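PDB 2EEN: CYTH domain-containing protein from Pyrococcus horikoshii, which is of unknown function but probably acts on a nucleotide or another phosphate-rich organic substrate inside a β-barrel tunnel. Local coordinates for residues K17-F22 with I122-V127; R26-E31 with K109-Y114. One frame throughout, in Å; residues are numbered along the deposited sequence.

In the fold
The centres of the two contacts lie about 10 Å apart on one antiparallel sheet, which is apolar where helix 12-19 packs on strand 120-127 and carries charged residues on the opposite face at Glu28, Arg111 and Asp125. Contact 1 sets the end of that helix against strand 120-127; contact 2 pairs strand 23-36, which follows the helix, with strand 102-117. Strands 102-117 and 120-127 are themselves neighbours, probably bonded through Ile122 O to Tyr114 N at 2.7 Å and Leu124 N to Glu112 O at 2.8 Å. Across this seam Arg111 of contact 2 bridges to Asp125. That charged face is consistent with the tunnel lining of CYTH proteins, although no ligand marks a site here.

Contact 1: residues K17-F22 with I122-V127; sequences KVRETF and ITLDEV
The last turn of helix 12-19 and the residues that lead out of it pack on strand 120-127, against the sheet face carrying Ile122 and Leu124. Val18 and Leu124 meet tip to tip. The valine CG1 is anti to the backbone N (chi1 163°), so both methyls face Leu124 CD2, with Val18 CG2 at 3.8 Å from it, while Val18 CG1 also lies 4.1 Å from Leu124 CD1. An alanine here, at Leu124, removes both methyls that meet Val18, one of which also lies over the Arg19 guanidinium, and would probably loosen the packing of the helix end on the strand. Val18 CG1 also reaches Ile122 CG2, at 4.1 Å. Ile122 has its CG1 anti to the carbonyl carbon, though turned well off the staggered position (chi1 -89°), and its CD1 comes obliquely to Phe22 CE2 at 3.8 Å, the two side chains crossing at about a right angle. In the CYTH fold an antiparallel sheet closes into a tunnel with helices packed outside. Strand alternation fits that plan: Thr123 points away from the helix, and Asp125, like it, lies on the far face. On the helix side, Leu160 of helix 146-160 touches Val18, Phe22 and Ile122, extending the apolar cluster, to which Ile134 of strand 131-139 also belongs. The helix end is fixed locally. Val18 O accepts from both Thr21 N and Phe22 N, while Thr21 OG1 donates to Lys17 O at 2.6 Å, approaching from above the carbonyl plane. The Thr21 CG2 methyl sits over the centre of one face of the Phe22 ring. At the margin, Leu124 CD1 lies over one face of the Arg19 guanidinium, offset toward its rim, as Arg19 NE forms a salt bridge to Glu112.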
loop_
_atom_site.group_PDB
_atom_site.type_symbol
_atom_site.label_atom_id
_atom_site.label_comp_id
_atom_site.label_asym_id
_atom_site.label_seq_id
_atom_site.Cartn_x
_atom_site.Cartn_y
_atom_site.Cartn_z
ATOM N N LYS A 17 29.858 -6.194 -23.281
ATOM C CA LYS A 17 29.391 -7.304 -24.101
ATOM C C LYS A 17 27.877 -7.232 -24.245
ATOM O O LYS A 17 27.330 -7.484 -25.317
ATOM C CB LYS A 17 29.817 -8.640 -23.483
ATOM C CG LYS A 17 29.599 -9.837 -24.400
ATOM C CD LYS A 17 30.297 -11.105 -23.937
ATOM C CE LYS A 17 30.160 -12.223 -24.960
ATOM N NZ LYS A 17 30.729 -13.477 -24.399
ATOM N N VAL A 18 27.196 -6.862 -23.171
ATOM C CA VAL A 18 25.751 -6.744 -23.234
ATOM C C VAL A 18 25.356 -5.616 -24.178
ATOM O O VAL A 18 24.430 -5.760 -24.979
ATOM C CB VAL A 18 25.158 -6.469 -21.841
ATOM C CG1 VAL A 18 23.741 -5.946 -21.966
ATOM C CG2 VAL A 18 25.180 -7.748 -21.022
ATOM N N ARG A 19 26.062 -4.494 -24.093
ATOM C CA ARG A 19 25.751 -3.347 -24.940
ATOM C C ARG A 19 25.953 -3.657 -26.417
ATOM O O ARG A 19 25.280 -3.080 -27.278
ATOM C CB ARG A 19 26.605 -2.141 -24.544
ATOM C CG ARG A 19 26.404 -1.675 -23.112
ATOM C CD ARG A 19 27.024 -0.304 -22.892
ATOM N NE ARG A 19 26.969 0.106 -21.493
ATOM C CZ ARG A 19 27.955 -0.077 -20.620
ATOM N NH1 ARG A 19 29.083 -0.665 -21.000
ATOM N NH2 ARG A 19 27.809 0.322 -19.367
ATOM N N GLU A 20 26.872 -4.573 -26.704
ATOM C CA GLU A 20 27.172 -4.967 -28.078
ATOM C C GLU A 20 26.438 -6.242 -28.501
ATOM O O GLU A 20 26.649 -6.751 -29.603
ATOM C CB GLU A 20 28.683 -5.168 -28.236
ATOM C CG GLU A 20 29.510 -3.903 -28.028
ATOM C CD GLU A 20 29.434 -2.948 -29.209
ATOM O OE1 GLU A 20 28.310 -2.639 -29.658
ATOM O OE2 GLU A 20 30.501 -2.499 -29.684
ATOM N N THR A 21 25.571 -6.760 -27.639
ATOM C CA THR A 21 24.843 -7.983 -27.962
ATOM C C THR A 21 23.335 -7.792 -27.976
ATOM O O THR A 21 22.621 -8.441 -28.743
ATOM C CB THR A 21 25.144 -9.102 -26.945
ATOM O OG1 THR A 21 26.547 -9.385 -26.939
ATOM C CG2 THR A 21 24.370 -10.364 -27.301
ATOM N N PHE A 22 22.853 -6.898 -27.124
ATOM C CA PHE A 22 21.423 -6.688 -27.015
ATOM C C PHE A 22 20.940 -5.270 -27.212
ATOM O O PHE A 22 21.663 -4.300 -27.005
ATOM C CB PHE A 22 20.943 -7.177 -25.649
ATOM C CG PHE A 22 21.270 -8.611 -25.372
ATOM C CD1 PHE A 22 20.645 -9.631 -26.083
ATOM C CD2 PHE A 22 22.206 -8.946 -24.397
ATOM C CE1 PHE A 22 20.943 -10.969 -25.824
ATOM C CE2 PHE A 22 22.509 -10.273 -24.131
ATOM C CZ PHE A 22 21.878 -11.288 -24.845
ATOM N N ILE A 122 17.621 -8.150 -19.486
ATOM C CA ILE A 122 18.868 -8.129 -18.731
ATOM C C ILE A 122 19.091 -6.717 -18.222
ATOM O O ILE A 122 18.806 -5.748 -18.919
ATOM C CB ILE A 122 20.065 -8.520 -19.621
ATOM C CG1 ILE A 122 20.251 -10.033 -19.588
ATOM C CG2 ILE A 122 21.342 -7.802 -19.158
ATOM C CD1 ILE A 122 21.277 -10.518 -20.576
ATOM N N THR A 123 19.598 -6.589 -17.003
ATOM C CA THR A 123 19.876 -5.262 -16.492
ATOM C C THR A 123 21.313 -5.169 -16.026
ATOM O O THR A 123 21.845 -6.106 -15.428
ATOM C CB THR A 123 18.938 -4.886 -15.329
ATOM O OG1 THR A 123 19.114 -5.803 -14.240
ATOM C CG2 THR A 123 17.499 -4.931 -15.797
ATOM N N LEU A 124 21.950 -4.050 -16.341
ATOM C CA LEU A 124 23.320 -3.818 -15.911
ATOM C C LEU A 124 23.148 -2.875 -14.735
ATOM O O LEU A 124 22.693 -1.745 -14.902
ATOM C CB LEU A 124 24.136 -3.148 -17.011
ATOM C CG LEU A 124 24.173 -3.889 -18.347
ATOM C CD1 LEU A 124 25.154 -3.177 -19.262
ATOM C CD2 LEU A 124 24.573 -5.348 -18.133
ATOM N N ASP A 125 23.494 -3.357 -13.546
ATOM C CA ASP A 125 23.333 -2.567 -12.331
ATOM C C ASP A 125 24.631 -2.041 -11.746
ATOM O O ASP A 125 25.597 -2.776 -11.604
ATOM C CB ASP A 125 22.648 -3.397 -11.242
ATOM C CG ASP A 125 21.266 -3.871 -11.629
ATOM O OD1 ASP A 125 20.700 -3.373 -12.630
ATOM O OD2 ASP A 125 20.739 -4.743 -10.910
ATOM N N GLU A 126 24.643 -0.754 -11.411
ATOM C CA GLU A 126 25.797 -0.133 -10.760
ATOM C C GLU A 126 25.203 0.258 -9.418
ATOM O O GLU A 126 24.505 1.261 -9.315
ATOM C CB GLU A 126 26.252 1.117 -11.512
ATOM C CG GLU A 126 27.467 1.785 -10.898
ATOM C CD GLU A 126 28.724 0.944 -11.028
ATOM O OE1 GLU A 126 29.180 0.738 -12.172
ATOM O OE2 GLU A 126 29.255 0.487 -9.993
ATOM N N VAL A 127 25.475 -0.546 -8.396
ATOM C CA VAL A 127 24.909 -0.331 -7.070
ATOM C C VAL A 127 25.857 0.406 -6.147
ATOM O O VAL A 127 26.985 -0.029 -5.929
ATOM C CB VAL A 127 24.539 -1.687 -6.441
ATOM C CG1 VAL A 127 23.832 -1.497 -5.113
ATOM C CG2 VAL A 127 23.663 -2.471 -7.421
#

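Contact 2: residues R26-E31 with K109-Y114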
loop_
_atom_site.group_PDB
_atom_site.type_symbol
_atom_site.label_atom_id
_atom_site.label_comp_id
_atom_site.label_asym_id
_atom_site.label_seq_id
_atom_site.Cartn_x
_atom_site.Cartn_y
_atom_site.Cartn_z
ATOM N N ARG A 26 16.338 1.134 -21.910
ATOM C CA ARG A 26 16.451 2.419 -21.234
ATOM C C ARG A 26 17.273 2.296 -19.961
ATOM O O ARG A 26 17.500 1.195 -19.460
ATOM C CB ARG A 26 15.062 2.969 -20.899
ATOM C CG ARG A 26 14.367 2.269 -19.748
ATOM C CD ARG A 26 12.965 2.825 -19.560
ATOM N NE ARG A 26 12.316 2.283 -18.372
ATOM C CZ ARG A 26 11.023 2.417 -18.104
ATOM N NH1 ARG A 26 10.236 3.074 -18.946
ATOM N NH2 ARG A 26 10.519 1.903 -16.992
ATOM N N LYS A 27 17.731 3.436 -19.456
ATOM C CA LYS A 27 18.514 3.470 -18.229
ATOM C C LYS A 27 17.643 4.061 -17.139
ATOM O O LYS A 27 16.911 5.024 -17.366
ATOM C CB LYS A 27 19.763 4.328 -18.406
ATOM C CG LYS A 27 20.615 4.429 -17.147
ATOM C CD LYS A 27 21.922 5.152 -17.425
ATOM C CE LYS A 27 22.805 5.200 -16.190
ATOM N NZ LYS A 27 24.076 5.928 -16.476
ATOM N N GLU A 28 17.732 3.491 -15.945
ATOM C CA GLU A 28 16.928 3.971 -14.834
ATOM C C GLU A 28 17.791 4.167 -13.601
ATOM O O GLU A 28 18.813 3.509 -13.428
ATOM C CB GLU A 28 15.823 2.957 -14.490
ATOM C CG GLU A 28 14.978 2.478 -15.678
ATOM C CD GLU A 28 13.978 1.392 -15.294
ATOM O OE1 GLU A 28 14.176 0.727 -14.252
ATOM O OE2 GLU A 28 12.997 1.183 -16.041
ATOM N N ILE A 29 17.395 5.118 -12.766
ATOM C CA ILE A 29 18.071 5.328 -11.499
ATOM C C ILE A 29 17.056 4.787 -10.501
ATOM O O ILE A 29 15.865 5.074 -10.606
ATOM C CB ILE A 29 18.324 6.816 -11.209
ATOM C CG1 ILE A 29 19.464 7.318 -12.092
ATOM C CG2 ILE A 29 18.671 7.009 -9.726
ATOM C CD1 ILE A 29 19.655 8.827 -12.054
ATOM N N HIS A 30 17.522 3.965 -9.567
ATOM C CA HIS A 30 16.652 3.391 -8.552
ATOM C C HIS A 30 17.124 3.794 -7.176
ATOM O O HIS A 30 18.313 3.716 -6.858
ATOM C CB HIS A 30 16.653 1.861 -8.589
ATOM C CG HIS A 30 15.910 1.270 -9.744
ATOM N ND1 HIS A 30 15.727 -0.088 -9.886
ATOM C CD2 HIS A 30 15.299 1.847 -10.806
ATOM C CE1 HIS A 30 15.035 -0.324 -10.986
ATOM N NE2 HIS A 30 14.762 0.832 -11.563
ATOM N N GLU A 31 16.176 4.227 -6.362
ATOM C CA GLU A 31 16.448 4.592 -4.985
ATOM C C GLU A 31 15.415 3.785 -4.213
ATOM O O GLU A 31 14.225 4.087 -4.248
ATOM C CB GLU A 31 16.258 6.092 -4.782
ATOM C CG GLU A 31 17.356 6.917 -5.441
ATOM C CD GLU A 31 16.984 8.377 -5.593
ATOM O OE1 GLU A 31 16.454 8.965 -4.627
ATOM O OE2 GLU A 31 17.233 8.941 -6.677
ATOM N N LYS A 109 20.995 2.685 -7.004
ATOM C CA LYS A 109 21.719 2.121 -8.128
ATOM C C LYS A 109 21.231 2.685 -9.450
ATOM O O LYS A 109 20.209 3.371 -9.513
ATOM C CB LYS A 109 21.533 0.602 -8.163
ATOM C CG LYS A 109 20.089 0.186 -8.484
ATOM C CD LYS A 109 19.955 -1.330 -8.663
ATOM C CE LYS A 109 18.533 -1.719 -9.051
ATOM N NZ LYS A 109 17.556 -1.488 -7.944
ATOM N N THR A 110 21.991 2.410 -10.501
ATOM C CA THR A 110 21.577 2.802 -11.836
ATOM C C THR A 110 21.350 1.451 -12.492
ATOM O O THR A 110 21.998 0.465 -12.135
ATOM C CB THR A 110 22.648 3.611 -12.599
ATOM O OG1 THR A 110 23.852 2.853 -12.727
ATOM C CG2 THR A 110 22.933 4.908 -11.869
ATOM N N ARG A 111 20.406 1.395 -13.420
ATOM C CA ARG A 111 20.084 0.142 -14.080
ATOM C C ARG A 111 19.848 0.388 -15.555
ATOM O O ARG A 111 18.980 1.174 -15.930
ATOM C CB ARG A 111 18.862 -0.488 -13.408
ATOM C CG ARG A 111 18.204 -1.624 -14.192
ATOM C CD ARG A 111 17.184 -2.372 -13.340
ATOM N NE ARG A 111 17.834 -3.224 -12.343
ATOM C CZ ARG A 111 17.195 -3.903 -11.395
ATOM N NH1 ARG A 111 15.871 -3.837 -11.293
ATOM N NH2 ARG A 111 17.882 -4.664 -10.550
ATOM N N GLU A 112 20.644 -0.271 -16.389
ATOM C CA GLU A 112 20.489 -0.143 -17.832
ATOM C C GLU A 112 19.786 -1.427 -18.246
ATOM O O GLU A 112 20.306 -2.514 -18.011
ATOM C CB GLU A 112 21.837 -0.040 -18.537
ATOM C CG GLU A 112 22.508 1.321 -18.430
ATOM C CD GLU A 112 23.884 1.342 -19.077
ATOM O OE1 GLU A 112 24.068 0.677 -20.120
ATOM O OE2 GLU A 112 24.783 2.032 -18.552
ATOM N N LYS A 113 18.610 -1.297 -18.852
ATOM C CA LYS A 113 17.827 -2.454 -19.272
ATOM C C LYS A 113 18.049 -2.792 -20.735
ATOM O O LYS A 113 18.086 -1.903 -21.587
ATOM C CB LYS A 113 16.337 -2.196 -19.052
ATOM C CG LYS A 113 15.906 -2.056 -17.605
ATOM C CD LYS A 113 14.388 -1.921 -17.540
ATOM C CE LYS A 113 13.878 -1.805 -16.117
ATOM N NZ LYS A 113 12.397 -1.652 -16.105
ATOM N N TYR A 114 18.180 -4.084 -21.008
ATOM C CA TYR A 114 18.401 -4.589 -22.356
ATOM C C TYR A 114 17.426 -5.692 -22.712
ATOM O O TYR A 114 17.106 -6.547 -21.892
ATOM C CB TYR A 114 19.832 -5.125 -22.487
ATOM C CG TYR A 114 20.855 -4.034 -22.421
ATOM C CD1 TYR A 114 21.256 -3.504 -21.191
ATOM C CD2 TYR A 114 21.352 -3.450 -23.588
ATOM C CE1 TYR A 114 22.115 -2.420 -21.128
ATOM C CE2 TYR A 114 22.212 -2.359 -23.531
ATOM C CZ TYR A 114 22.585 -1.850 -22.296
ATOM O OH TYR A 114 23.409 -0.748 -22.229
#
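Glu28 OE2 is gripped by three donors. Arg26 comes side-on, its NE at 2.7 Å and its NH2 at 2.8 Å from Glu28 OE2, the oxygen lying in the guanidinium plane; NE takes the anti lone pair. Lys113 NZ, on an extended chain, adds a salt bridge to Glu28 OE2 at 2.9 Å from above the carboxylate plane. The other oxygen, Glu28 OE1, uses its anti lone pair for His30 NE2 at 2.8 Å. This bond fixes the imidazole's rotation and places ND1 to accept from Lys109 NZ, 3.0 Å away near the ring plane; the lysine chain bends at its last torsion (chi4 -68°) to arrive there. Surrounding positive charge would probably favour an ionised Glu28 and disfavour a doubly protonated His30. Arg111 crosses the ring obliquely, its guanidinium 73° from the imidazole plane and salt-bridged to Asp125. Behind these side chains, antiparallel pairing sets the spacing: Glu28 and Arg111 form a hydrogen-bonded pair, as do His30 and Lys109, with His30 N donating to Lys109 O almost straight (178°). A sheet face so dense in Arg, Lys and Glu is characteristic of the tunnel interior of CYTH, or triphosphate tunnel, proteins.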